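PDB 6G42: minor capsid protein from Cafeteriavirus-dependent mavirus, which forms the pentons of the virophage capsid, single jelly-roll subunits assembling five at a time, probably to close the fivefold vertices of the icosahedral shell. Local coordinates for residues Lys19-Pro24 against Tyr28-Ser33; Ile61-Phe66 against Tyr238-Gln243; Phe96-Glu99 against Met103-Tyr106; Pro219-Asn224 against Ser228-Val233; Ile279-Tyr282 against Lys286-Leu289. All coordinates share one frame; numbering follows the deposited sequence.

How the contacts relate
Near the N terminus, contact 1 closes a short turn after helix 19-22. Contact 2 spans a far longer loop, joining the end of strand 49-62 to the chain leaving strand 236-239, near the centre of the molecule. Contacts 3 and 4 both nest inside that loop, one after the other: contact 3 folds the approach to helix 106-120 and meets contact 2 through Met103 and Tyr106, whereas contact 4 lies in an outlying arm that touches the third subunit, as contact 2 also does. Contact 5, a hairpin towards the C terminus, packs Ile279 and Leu289 against Leu63 of contact 2 and meets contact 1 through Val32 and Leu289.

Contact 1: Lys19-Pro24 against Tyr28-Ser33; sequences KQLAGP and YKRPVS
The backbones of Gly23 and Tyr28 come within 5.2 Å, CA to CA, where the chain turns back after helix 19-22, and Gly23 marks the exit from the helix with a positive phi. The reversal is closed by the amide of Tyr28, whose N lies 3.1 Å from Ala22 O. A water also donates to Ala22 O and accepts from Arg30 N, so this carbonyl has a backbone and a water partner. With no side chain on Gly23 in the way, the Tyr28 ring lies flat against the main chain: Gly23 CA sits over the middle of the ring face, 3.5 Å from its centroid, in a CH-pi contact. Gln20 O meets the same ring in plane at its edge, 3.5 Å from Tyr28 CE2. Here the C-terminal carbonyls of helix 19-22, Leu21 O and Ala22 O, take donors from the chain heading into strand 33-37 of the jelly roll. Arg30 supplies two more. Its chain, bent at chi3 (-55°), turns the guanidinium side-on to Leu21 O. Arg30 NE lies 2.9 Å from Leu21 O, above the carbonyl plane; Arg30 NH2 lies 3.3 Å from Leu21 O, in the plane on a lone pair. The Leu21 side chain crosses that of Arg30 at about a right angle, Leu21 CG 3.6 Å from Arg30 NE. At the start of the helix, Lys19 NZ forms a salt bridge with Glu177 of the second subunit.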
# COMPACT_ATOMS: atom_id res chain seq x y z
N LYS C 19 29.82 -22.94 7.71
CA LYS C 19 30.67 -23.30 6.56
C LYS C 19 30.93 -24.81 6.42
O LYS C 19 31.09 -25.30 5.30
CB LYS C 19 32.00 -22.55 6.63
CG LYS C 19 32.83 -22.62 5.36
CD LYS C 19 33.95 -21.60 5.34
CE LYS C 19 34.94 -21.90 4.23
NZ LYS C 19 36.10 -20.97 4.25
N GLN C 20 30.99 -25.53 7.53
CA GLN C 20 31.20 -26.99 7.51
C GLN C 20 29.99 -27.76 7.01
O GLN C 20 30.13 -28.74 6.28
CB GLN C 20 31.59 -27.49 8.90
CG GLN C 20 33.04 -27.19 9.27
CD GLN C 20 33.38 -27.57 10.70
OE1 GLN C 20 32.63 -27.26 11.63
NE2 GLN C 20 34.53 -28.23 10.89
N LEU C 21 28.80 -27.31 7.40
CA LEU C 21 27.53 -27.94 7.02
C LEU C 21 27.16 -27.66 5.55
O LEU C 21 26.81 -28.58 4.80
CB LEU C 21 26.42 -27.45 7.96
CG LEU C 21 25.09 -28.21 8.03
CD1 LEU C 21 25.25 -29.52 8.78
CD2 LEU C 21 23.99 -27.37 8.67
N ALA C 22 27.25 -26.40 5.15
CA ALA C 22 26.80 -25.93 3.83
C ALA C 22 27.90 -25.87 2.76
O ALA C 22 27.60 -25.91 1.56
CB ALA C 22 26.15 -24.56 3.96
N GLY C 23 29.15 -25.75 3.19
CA GLY C 23 30.29 -25.59 2.27
C GLY C 23 30.43 -24.14 1.84
O GLY C 23 29.50 -23.35 2.02
N PRO C 24 31.60 -23.77 1.27
CA PRO C 24 31.85 -22.38 0.88
C PRO C 24 30.87 -21.90 -0.19
O PRO C 24 30.68 -22.60 -1.17
CB PRO C 24 33.28 -22.42 0.33
CG PRO C 24 33.52 -23.84 -0.05
CD PRO C 24 32.71 -24.66 0.90
N TYR C 28 28.12 -27.34 -1.15
CA TYR C 28 27.62 -28.69 -0.90
C TYR C 28 26.16 -28.86 -1.29
O TYR C 28 25.72 -29.98 -1.57
CB TYR C 28 27.84 -29.10 0.56
CG TYR C 28 29.28 -29.01 1.06
CD1 TYR C 28 30.38 -28.89 0.18
CD2 TYR C 28 29.57 -29.09 2.43
CE1 TYR C 28 31.68 -28.81 0.65
CE2 TYR C 28 30.88 -29.02 2.91
CZ TYR C 28 31.93 -28.88 2.01
OH TYR C 28 33.23 -28.81 2.45
N LYS C 29 25.43 -27.75 -1.32
CA LYS C 29 24.01 -27.71 -1.69
C LYS C 29 23.17 -28.63 -0.81
O LYS C 29 22.38 -29.43 -1.30
CB LYS C 29 23.84 -28.04 -3.18
CG LYS C 29 24.69 -27.17 -4.09
CD LYS C 29 23.98 -26.80 -5.38
CE LYS C 29 24.83 -25.88 -6.25
NZ LYS C 29 24.60 -24.44 -5.97
N ARG C 30 23.36 -28.49 0.51
CA ARG C 30 22.59 -29.25 1.49
C ARG C 30 21.16 -28.73 1.51
O ARG C 30 20.94 -27.54 1.72
CB ARG C 30 23.20 -29.13 2.89
CG ARG C 30 22.50 -30.01 3.93
CD ARG C 30 23.20 -30.02 5.28
NE ARG C 30 24.61 -30.39 5.17
CZ ARG C 30 25.09 -31.63 5.01
NH1 ARG C 30 24.27 -32.68 4.96
NH2 ARG C 30 26.40 -31.82 4.92
N PRO C 31 20.17 -29.62 1.27
CA PRO C 31 18.78 -29.16 1.30
C PRO C 31 18.34 -28.61 2.66
O PRO C 31 18.80 -29.08 3.71
CB PRO C 31 17.98 -30.43 0.97
CG PRO C 31 18.92 -31.28 0.21
CD PRO C 31 20.26 -31.03 0.83
N VAL C 32 17.48 -27.60 2.63
CA VAL C 32 16.86 -27.06 3.83
C VAL C 32 15.86 -28.11 4.33
O VAL C 32 14.85 -28.35 3.68
CB VAL C 32 16.13 -25.73 3.57
CG1 VAL C 32 15.29 -25.31 4.77
CG2 VAL C 32 17.14 -24.63 3.24
N SER C 33 16.17 -28.71 5.47
CA SER C 33 15.36 -29.79 6.02
C SER C 33 15.44 -29.81 7.54
O SER C 33 16.44 -29.41 8.12
CB SER C 33 15.84 -31.11 5.44
OG SER C 33 14.91 -32.14 5.72
O HOH W 1 24.91 -26.26 1.03

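Contact 2: Ile61-Phe66 against Tyr238-Gln243; sequences IRLPLF and YKYLQQ
Leu63 and Tyr240 reach for each other from opposite directions, while Leu65 and Gln242 cross at about a right angle, and these two encounters make up the direct side-chain contact. Leu63 leads with CD1, which lies 3.7 Å from Tyr240 CE1; it comes obliquely, off the centre of the ring. Leu65 presents CD2 to the terminal amide of Gln242, almost equally far from its CD, OE1 and NE2 atoms, at 3.5 Å from NE2. The amide is brought there by a bend in the glutamine chain at chi2 (63°), which also turns it back towards Tyr240. Tyr240 OH donates to Gln242 OE1 over 2.7 Å; the oxygen lies in the plane of the tyrosine ring, whereas the hydroxyl stands above the plane of the amide carbonyl. A water spans what the side chains do not, donating both to Gln242 OE1 and to Pro64 O, 2.6 Å from each. Ile201 of strand 201-207 packs against both Leu63 and Tyr240, so the contact joins the ends of strands from two different sheets in the interior of the jelly-roll domain. Just past Leu63, Leu65 and Phe66 both face Met103 in a classic beta bulge. The glutamine NE2 is bound in turn by Asn244 O and Gln246 O. A buried amide is thus supplied with acceptors on its nitrogen and donors on its oxygen, an arrangement that fixes which way it is flipped and lets a leucine methyl lie against it without leaving its polar atoms unsatisfied.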
# COMPACT_ATOMS: atom_id res chain seq x y z
N ILE C 61 19.44 -16.48 1.90
CA ILE C 61 19.49 -17.55 0.91
C ILE C 61 19.82 -16.96 -0.46
O ILE C 61 19.81 -15.74 -0.62
CB ILE C 61 18.14 -18.28 0.80
CG1 ILE C 61 17.04 -17.30 0.35
CG2 ILE C 61 17.78 -18.91 2.13
CD1 ILE C 61 15.81 -18.00 -0.15
N ARG C 62 20.08 -17.84 -1.42
CA ARG C 62 20.34 -17.43 -2.81
C ARG C 62 19.33 -18.06 -3.75
O ARG C 62 18.97 -19.22 -3.59
CB ARG C 62 21.75 -17.83 -3.23
CG ARG C 62 22.32 -16.93 -4.31
CD ARG C 62 23.53 -17.53 -4.98
NE ARG C 62 24.17 -16.57 -5.89
CZ ARG C 62 25.14 -16.86 -6.75
NH1 ARG C 62 25.63 -18.11 -6.85
NH2 ARG C 62 25.64 -15.91 -7.53
N LEU C 63 18.87 -17.28 -4.73
CA LEU C 63 17.92 -17.76 -5.73
C LEU C 63 18.36 -17.35 -7.14
O LEU C 63 18.91 -16.27 -7.32
CB LEU C 63 16.52 -17.22 -5.44
CG LEU C 63 15.81 -17.70 -4.17
CD1 LEU C 63 14.51 -16.93 -3.98
CD2 LEU C 63 15.52 -19.20 -4.21
N PRO C 64 18.11 -18.23 -8.13
CA PRO C 64 18.44 -17.86 -9.51
C PRO C 64 17.46 -16.86 -10.10
O PRO C 64 16.28 -16.84 -9.74
CB PRO C 64 18.38 -19.19 -10.26
CG PRO C 64 17.46 -20.05 -9.45
CD PRO C 64 17.68 -19.64 -8.03
N LEU C 65 17.97 -16.03 -11.01
CA LEU C 65 17.19 -15.00 -11.69
C LEU C 65 16.74 -15.38 -13.11
O LEU C 65 15.78 -14.82 -13.62
CB LEU C 65 18.00 -13.70 -11.74
CG LEU C 65 18.61 -13.17 -10.44
CD1 LEU C 65 19.06 -11.74 -10.62
CD2 LEU C 65 17.64 -13.26 -9.27
N PHE C 66 17.44 -16.32 -13.75
CA PHE C 66 17.19 -16.69 -15.15
C PHE C 66 17.58 -18.16 -15.39
O PHE C 66 18.46 -18.69 -14.71
CB PHE C 66 17.97 -15.76 -16.09
CG PHE C 66 17.58 -15.88 -17.54
CD1 PHE C 66 16.37 -15.36 -17.99
CD2 PHE C 66 18.42 -16.50 -18.46
CE1 PHE C 66 16.01 -15.46 -19.33
CE2 PHE C 66 18.06 -16.60 -19.80
CZ PHE C 66 16.86 -16.08 -20.24
N TYR C 238 4.08 -20.73 -1.15
CA TYR C 238 4.46 -19.32 -1.23
C TYR C 238 4.72 -19.00 -2.69
O TYR C 238 5.59 -19.59 -3.30
CB TYR C 238 5.71 -19.05 -0.39
CG TYR C 238 6.18 -17.62 -0.44
CD1 TYR C 238 5.66 -16.67 0.42
CD2 TYR C 238 7.16 -17.22 -1.35
CE1 TYR C 238 6.09 -15.35 0.38
CE2 TYR C 238 7.60 -15.91 -1.40
CZ TYR C 238 7.06 -14.98 -0.53
OH TYR C 238 7.49 -13.67 -0.56
N LYS C 239 3.94 -18.07 -3.24
CA LYS C 239 4.20 -17.54 -4.57
C LYS C 239 5.38 -16.57 -4.51
O LYS C 239 5.38 -15.67 -3.68
CB LYS C 239 2.97 -16.81 -5.12
CG LYS C 239 3.09 -16.38 -6.57
CD LYS C 239 3.02 -17.58 -7.50
CE LYS C 239 3.41 -17.24 -8.93
NZ LYS C 239 3.53 -18.51 -9.70
N TYR C 240 6.36 -16.77 -5.39
CA TYR C 240 7.53 -15.90 -5.45
C TYR C 240 7.42 -14.91 -6.62
O TYR C 240 6.89 -15.25 -7.68
CB TYR C 240 8.80 -16.73 -5.57
CG TYR C 240 10.06 -15.90 -5.56
CD1 TYR C 240 10.55 -15.36 -4.38
CD2 TYR C 240 10.75 -15.65 -6.74
CE1 TYR C 240 11.71 -14.58 -4.37
CE2 TYR C 240 11.89 -14.88 -6.75
CZ TYR C 240 12.37 -14.34 -5.57
OH TYR C 240 13.51 -13.58 -5.59
N LEU C 241 7.91 -13.70 -6.40
CA LEU C 241 7.99 -12.66 -7.42
C LEU C 241 9.38 -12.00 -7.36
O LEU C 241 9.83 -11.61 -6.28
CB LEU C 241 6.91 -11.61 -7.20
CG LEU C 241 5.47 -12.11 -7.18
CD1 LEU C 241 4.54 -11.04 -6.62
CD2 LEU C 241 5.01 -12.55 -8.56
N GLN C 242 10.04 -11.88 -8.51
CA GLN C 242 11.34 -11.22 -8.58
C GLN C 242 11.14 -9.72 -8.74
O GLN C 242 10.68 -9.25 -9.79
CB GLN C 242 12.16 -11.80 -9.74
CG GLN C 242 13.64 -11.41 -9.72
CD GLN C 242 14.40 -11.94 -8.50
OE1 GLN C 242 14.25 -13.11 -8.13
NE2 GLN C 242 15.22 -11.09 -7.89
N GLN C 243 11.48 -8.97 -7.68
CA GLN C 243 11.25 -7.52 -7.59
C GLN C 243 12.35 -6.68 -8.23
O GLN C 243 12.09 -5.58 -8.73
CB GLN C 243 11.12 -7.11 -6.12
CG GLN C 243 9.95 -7.75 -5.38
CD GLN C 243 8.60 -7.12 -5.69
OE1 GLN C 243 8.51 -6.02 -6.25
NE2 GLN C 243 7.52 -7.82 -5.32
O HOH W 2 14.27 -15.16 -9.75

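Contact 3: Phe96-Glu99 against Met103-Tyr106; sequences FVDE and MYDY
The loop running from strand 84-90 into helix 106-120 doubles back on itself here, laying Phe96, Val97 and Asp98 against Met103 and Tyr104, with the CA atoms of Val97 and Met103 5.3 Å apart. Met103 carries the apolar half. Its CG lies 3.8 Å from Val97 CG2, with the two side chains crossing at about a right angle, and 3.6 Å from Phe96 O. A bend at the end of the thioether chain (chi3 64°) swings CE round to Phe96 CB, 3.8 Å away, so CG serves Val97 and the Phe96 carbonyl while CE reaches the Phe96 side chain. Beyond Met103, the helix packs in: Val109 and Asp108 touch the methionine, and Ala112 and Glu115 touch Phe96. In the polar half, Asp98 CG lies in the ring plane of Tyr104 at its edge, 3.9 Å from CE1, and the carboxylate plane is turned 86° from the ring. The main bond of Asp98 is to its own loop, OD1 accepting from Tyr102 N. The ring of Tyr104 also meets Arg62 in a cation-pi contact. Across the loop, cohesion is therefore chiefly van der Waals, centred on the thioether of Met103, while a carboxylate near the relatively positive rim of a tyrosine and a cation against that ring are likely to add modest electrostatic attraction.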
# COMPACT_ATOMS: atom_id res chain seq x y z
N PHE C 96 27.74 -18.40 -19.63
CA PHE C 96 27.31 -17.64 -18.44
C PHE C 96 26.64 -18.48 -17.33
O PHE C 96 26.39 -17.96 -16.24
CB PHE C 96 26.33 -16.55 -18.87
CG PHE C 96 26.91 -15.55 -19.83
CD1 PHE C 96 26.86 -15.77 -21.20
CD2 PHE C 96 27.51 -14.39 -19.36
CE1 PHE C 96 27.39 -14.84 -22.09
CE2 PHE C 96 28.05 -13.46 -20.24
CZ PHE C 96 27.99 -13.69 -21.61
N VAL C 97 26.40 -19.76 -17.60
CA VAL C 97 25.52 -20.59 -16.79
C VAL C 97 26.30 -21.43 -15.77
O VAL C 97 27.43 -21.82 -16.02
CB VAL C 97 24.67 -21.47 -17.75
CG1 VAL C 97 23.96 -22.61 -17.04
CG2 VAL C 97 23.63 -20.61 -18.45
N ASP C 98 25.68 -21.70 -14.61
CA ASP C 98 26.25 -22.57 -13.57
C ASP C 98 25.95 -24.06 -13.85
O ASP C 98 25.33 -24.39 -14.86
CB ASP C 98 25.77 -22.14 -12.16
CG ASP C 98 24.40 -22.72 -11.77
OD1 ASP C 98 23.46 -22.72 -12.60
OD2 ASP C 98 24.25 -23.18 -10.62
N GLU C 99 26.38 -24.95 -12.94
CA GLU C 99 26.13 -26.40 -13.04
C GLU C 99 24.67 -26.78 -13.31
O GLU C 99 24.39 -27.55 -14.22
CB GLU C 99 26.55 -27.11 -11.75
CG GLU C 99 28.05 -27.20 -11.51
CD GLU C 99 28.40 -27.87 -10.19
OE1 GLU C 99 27.63 -27.73 -9.21
OE2 GLU C 99 29.45 -28.54 -10.12
N MET C 103 21.35 -18.72 -14.22
CA MET C 103 22.15 -17.49 -14.09
C MET C 103 21.59 -16.67 -12.93
O MET C 103 20.45 -16.87 -12.52
CB MET C 103 22.13 -16.68 -15.38
CG MET C 103 22.82 -17.37 -16.55
SD MET C 103 22.35 -16.71 -18.16
CE MET C 103 22.97 -15.03 -18.02
N TYR C 104 22.40 -15.74 -12.42
CA TYR C 104 22.11 -15.06 -11.15
C TYR C 104 22.18 -13.52 -11.19
O TYR C 104 22.18 -12.87 -10.15
CB TYR C 104 23.06 -15.61 -10.07
CG TYR C 104 22.78 -17.06 -9.73
CD1 TYR C 104 23.30 -18.10 -10.51
CD2 TYR C 104 21.98 -17.40 -8.64
CE1 TYR C 104 23.03 -19.43 -10.21
CE2 TYR C 104 21.70 -18.73 -8.33
CZ TYR C 104 22.23 -19.74 -9.12
OH TYR C 104 21.95 -21.05 -8.80
N ASP C 105 22.18 -12.95 -12.39
CA ASP C 105 22.35 -11.51 -12.57
C ASP C 105 21.78 -11.09 -13.93
O ASP C 105 22.18 -11.63 -14.97
CB ASP C 105 23.83 -11.15 -12.48
CG ASP C 105 24.08 -9.65 -12.32
OD1 ASP C 105 23.40 -8.83 -12.98
OD2 ASP C 105 24.98 -9.30 -11.54
N TYR C 106 20.85 -10.13 -13.94
CA TYR C 106 20.24 -9.65 -15.19
C TYR C 106 21.18 -8.82 -16.06
O TYR C 106 20.88 -8.61 -17.24
CB TYR C 106 18.93 -8.89 -14.91
CG TYR C 106 17.82 -9.79 -14.42
CD1 TYR C 106 17.35 -10.85 -15.20
CD2 TYR C 106 17.24 -9.61 -13.16
CE1 TYR C 106 16.35 -11.70 -14.74
CE2 TYR C 106 16.24 -10.45 -12.71
CZ TYR C 106 15.80 -11.48 -13.50
OH TYR C 106 14.81 -12.32 -13.04

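Contact 4: Pro219-Asn224 against Ser228-Val233; sequences PSISKN and SDNTGV
Pro219 O receives the side-chain amide of Asn230 in the one hydrogen bond made directly between the two segments, with ND2 at 3.3 Å. The donor arrives nearly along the C=O axis, at 179°, and the oxygen is tilted 15° out of the amide plane. A chi1 of -167° sends Asn230 CG across towards the proline carbonyl, and CB comes close to the same oxygen, 3.4 Å away. The amide is flanked from the other segment by Ile221, whose side chain crosses that of Asn230 at about a right angle; Ile221 CD1 lies 3.7 Å from Asn230 ND2. These residues border the turn between strands 216-217 and 231-232, a small antiparallel pair in an arm far from the centre of the chain, and Asn230 also pairs through its backbone with Leu218. Nearer the tip, the two serines pack through their carbons: Ser228 CB is 3.7 Å from Ser220 CB. Their hydroxyls bond outside the pair. Ser220 OG bonds to Ile227 O, with weaker links to Thr225 O and to Ser222 OG, while Ser228 OG makes a weak bond to Leu218 O. The bond to Ile227 ties Ser220 to the residue just before Ser228. The arm also meets the third subunit, where Arg38 of that neighbouring chain donates from NH2 to Asn230 O and Glu13 of the same chain packs on Pro219.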
# COMPACT_ATOMS: atom_id res chain seq x y z
N PRO C 219 -2.00 -33.10 -11.28
CA PRO C 219 -2.29 -33.51 -12.66
C PRO C 219 -1.44 -34.70 -13.12
O PRO C 219 -0.60 -35.20 -12.36
CB PRO C 219 -1.97 -32.25 -13.47
CG PRO C 219 -0.89 -31.58 -12.70
CD PRO C 219 -1.21 -31.85 -11.25
N SER C 220 -1.66 -35.14 -14.36
CA SER C 220 -1.06 -36.37 -14.89
C SER C 220 0.44 -36.24 -15.16
O SER C 220 0.92 -35.22 -15.65
CB SER C 220 -1.77 -36.80 -16.17
OG SER C 220 -1.52 -38.16 -16.47
N ILE C 221 1.16 -37.32 -14.84
CA ILE C 221 2.61 -37.41 -15.03
C ILE C 221 2.90 -37.65 -16.51
O ILE C 221 3.76 -37.00 -17.10
CB ILE C 221 3.23 -38.55 -14.16
CG1 ILE C 221 2.91 -38.36 -12.67
CG2 ILE C 221 4.75 -38.61 -14.34
CD1 ILE C 221 2.98 -39.63 -11.85
N SER C 222 2.16 -38.60 -17.10
CA SER C 222 2.33 -38.99 -18.50
C SER C 222 1.89 -37.89 -19.46
O SER C 222 0.86 -37.24 -19.25
CB SER C 222 1.55 -40.28 -18.79
OG SER C 222 0.20 -40.15 -18.39
N LYS C 223 2.68 -37.69 -20.51
CA LYS C 223 2.39 -36.69 -21.55
C LYS C 223 1.19 -37.06 -22.43
O LYS C 223 0.45 -36.17 -22.86
CB LYS C 223 3.63 -36.44 -22.43
CG LYS C 223 4.64 -35.46 -21.83
CD LYS C 223 4.21 -34.02 -22.04
CE LYS C 223 5.11 -33.04 -21.30
NZ LYS C 223 4.63 -31.64 -21.43
N ASN C 224 0.99 -38.35 -22.68
CA ASN C 224 -0.07 -38.82 -23.58
C ASN C 224 -1.47 -38.61 -23.00
O ASN C 224 -2.26 -37.84 -23.55
CB ASN C 224 0.11 -40.31 -23.95
CG ASN C 224 0.97 -40.50 -25.20
OD1 ASN C 224 0.62 -41.29 -26.08
ND2 ASN C 224 2.09 -39.79 -25.29
N SER C 228 -5.48 -39.06 -14.25
CA SER C 228 -4.45 -39.19 -13.21
C SER C 228 -5.01 -39.44 -11.81
O SER C 228 -6.11 -39.00 -11.47
CB SER C 228 -3.53 -37.95 -13.18
OG SER C 228 -3.85 -37.01 -12.17
N ASP C 229 -4.23 -40.16 -11.01
CA ASP C 229 -4.44 -40.29 -9.56
C ASP C 229 -3.19 -39.82 -8.81
O ASP C 229 -2.89 -40.29 -7.71
CB ASP C 229 -4.82 -41.74 -9.20
CG ASP C 229 -3.71 -42.75 -9.50
OD1 ASP C 229 -2.88 -42.50 -10.41
OD2 ASP C 229 -3.67 -43.80 -8.83
N ASN C 230 -2.47 -38.87 -9.41
CA ASN C 230 -1.23 -38.33 -8.85
C ASN C 230 -1.56 -37.45 -7.65
O ASN C 230 -2.52 -36.68 -7.68
CB ASN C 230 -0.47 -37.54 -9.92
CG ASN C 230 0.97 -37.21 -9.51
OD1 ASN C 230 1.45 -37.61 -8.45
ND2 ASN C 230 1.66 -36.46 -10.36
N THR C 231 -0.77 -37.60 -6.59
CA THR C 231 -0.97 -36.85 -5.34
C THR C 231 0.36 -36.34 -4.79
O THR C 231 1.43 -36.73 -5.26
CB THR C 231 -1.66 -37.71 -4.25
OG1 THR C 231 -0.85 -38.84 -3.92
CG2 THR C 231 -3.03 -38.19 -4.72
N GLY C 232 0.28 -35.45 -3.81
CA GLY C 232 1.47 -34.90 -3.16
C GLY C 232 1.16 -34.17 -1.86
O GLY C 232 0.08 -33.59 -1.70
N VAL C 233 2.13 -34.18 -0.94
CA VAL C 233 2.03 -33.51 0.35
C VAL C 233 2.64 -32.12 0.22
O VAL C 233 3.84 -31.98 -0.04
CB VAL C 233 2.75 -34.29 1.46
CG1 VAL C 233 2.67 -33.56 2.79
CG2 VAL C 233 2.15 -35.69 1.59

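Contact 5: Ile279-Tyr282 against Lys286-Leu289; sequences IYDY and KHPL
Ile279 and His287 form the dense side of this hairpin, packed by both backbone and side chains. As an antiparallel hydrogen-bonded pair, they exchange two main-chain bonds, Ile279 N to His287 O at 2.8 Å and His287 N to Ile279 O at 3.1 Å. Ile279 CB stands over one face of the imidazole, 4.0 Å from its centroid and displaced towards the rim. The ring's edge goes to Asp281: His287 NE2 donates to OD1 over 2.8 Å, the oxygen in the ring plane but met from above the carboxylate, with the two planes 81° apart. A chi1 of 61° folds the histidine back between its own N and carbonyl carbon and points NE2 at that carboxylate. Asp281 OD2 is taken up in turn by Lys67 and by Tyr102 OH, so the acid is held by three donors, and these would be expected to keep it ionised. Further along, Ile279 CD1 packs on Leu289 CD1, 4.0 Å away. The opposite face is looser. Tyr280 and Lys286, a non-hydrogen-bonded pair, run side by side, with Lys286 CG over the tyrosine ring, 4.2 Å from its centroid and offset to the rim. Lys286, an exposed residue, makes a long, weak ion pair through NZ with Glu207. Beyond the strand end, the ring of Tyr282 stacks on His59 of the third subunit. The segments 279-281 and 286-288 run at 148° to each other, making a twisted beta hairpin in one sheet of the jelly roll, with Ile279 and His287 on one face and Tyr280 and Lys286 on the other.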
# COMPACT_ATOMS: atom_id res chain seq x y z
N ILE C 279 11.70 -25.67 -4.20
CA ILE C 279 11.41 -24.61 -5.16
C ILE C 279 10.84 -25.27 -6.42
O ILE C 279 11.45 -26.19 -6.96
CB ILE C 279 12.69 -23.82 -5.54
CG1 ILE C 279 13.39 -23.26 -4.30
CG2 ILE C 279 12.37 -22.67 -6.49
CD1 ILE C 279 14.85 -22.92 -4.52
N TYR C 280 9.69 -24.78 -6.88
CA TYR C 280 9.12 -25.17 -8.18
C TYR C 280 9.37 -24.07 -9.21
O TYR C 280 9.04 -22.92 -8.96
CB TYR C 280 7.61 -25.41 -8.07
CG TYR C 280 7.27 -26.75 -7.49
CD1 TYR C 280 7.34 -26.98 -6.12
CD2 TYR C 280 6.92 -27.81 -8.31
CE1 TYR C 280 7.05 -28.22 -5.58
CE2 TYR C 280 6.63 -29.06 -7.79
CZ TYR C 280 6.69 -29.27 -6.42
OH TYR C 280 6.40 -30.51 -5.90
N ASP C 281 9.96 -24.43 -10.35
CA ASP C 281 10.10 -23.50 -11.47
C ASP C 281 8.81 -23.47 -12.31
O ASP C 281 7.90 -24.27 -12.10
CB ASP C 281 11.30 -23.88 -12.35
CG ASP C 281 12.65 -23.57 -11.70
OD1 ASP C 281 12.70 -23.22 -10.51
OD2 ASP C 281 13.69 -23.69 -12.40
N TYR C 282 8.74 -22.53 -13.25
CA TYR C 282 7.57 -22.40 -14.14
C TYR C 282 7.39 -23.57 -15.11
O TYR C 282 6.25 -23.88 -15.46
CB TYR C 282 7.59 -21.06 -14.90
CG TYR C 282 7.07 -19.93 -14.05
CD1 TYR C 282 5.72 -19.85 -13.74
CD2 TYR C 282 7.92 -18.96 -13.53
CE1 TYR C 282 5.22 -18.83 -12.95
CE2 TYR C 282 7.43 -17.93 -12.74
CZ TYR C 282 6.09 -17.87 -12.45
OH TYR C 282 5.61 -16.86 -11.66
N LYS C 286 11.18 -29.63 -10.30
CA LYS C 286 11.37 -29.48 -8.86
C LYS C 286 12.86 -29.46 -8.50
O LYS C 286 13.64 -30.24 -9.04
CB LYS C 286 10.67 -30.65 -8.17
CG LYS C 286 10.46 -30.45 -6.69
CD LYS C 286 9.58 -31.54 -6.08
CE LYS C 286 10.37 -32.81 -5.78
NZ LYS C 286 9.56 -33.77 -4.97
N HIS C 287 13.26 -28.56 -7.60
CA HIS C 287 14.62 -28.58 -7.02
C HIS C 287 14.63 -27.99 -5.61
O HIS C 287 13.85 -27.08 -5.32
CB HIS C 287 15.63 -27.87 -7.93
CG HIS C 287 15.33 -26.43 -8.18
ND1 HIS C 287 16.09 -25.40 -7.65
CD2 HIS C 287 14.35 -25.83 -8.91
CE1 HIS C 287 15.59 -24.24 -8.03
NE2 HIS C 287 14.54 -24.47 -8.80
N PRO C 288 15.52 -28.49 -4.72
CA PRO C 288 15.43 -28.09 -3.31
C PRO C 288 16.04 -26.71 -3.02
O PRO C 288 16.95 -26.26 -3.72
CB PRO C 288 16.22 -29.19 -2.58
CG PRO C 288 17.14 -29.77 -3.60
CD PRO C 288 16.74 -29.27 -4.97
N LEU C 289 15.51 -26.06 -1.98
CA LEU C 289 16.11 -24.86 -1.42
C LEU C 289 17.36 -25.27 -0.63
O LEU C 289 17.29 -26.15 0.23
CB LEU C 289 15.12 -24.14 -0.49
CG LEU C 289 15.62 -22.86 0.20
CD1 LEU C 289 15.92 -21.77 -0.82
CD2 LEU C 289 14.59 -22.38 1.22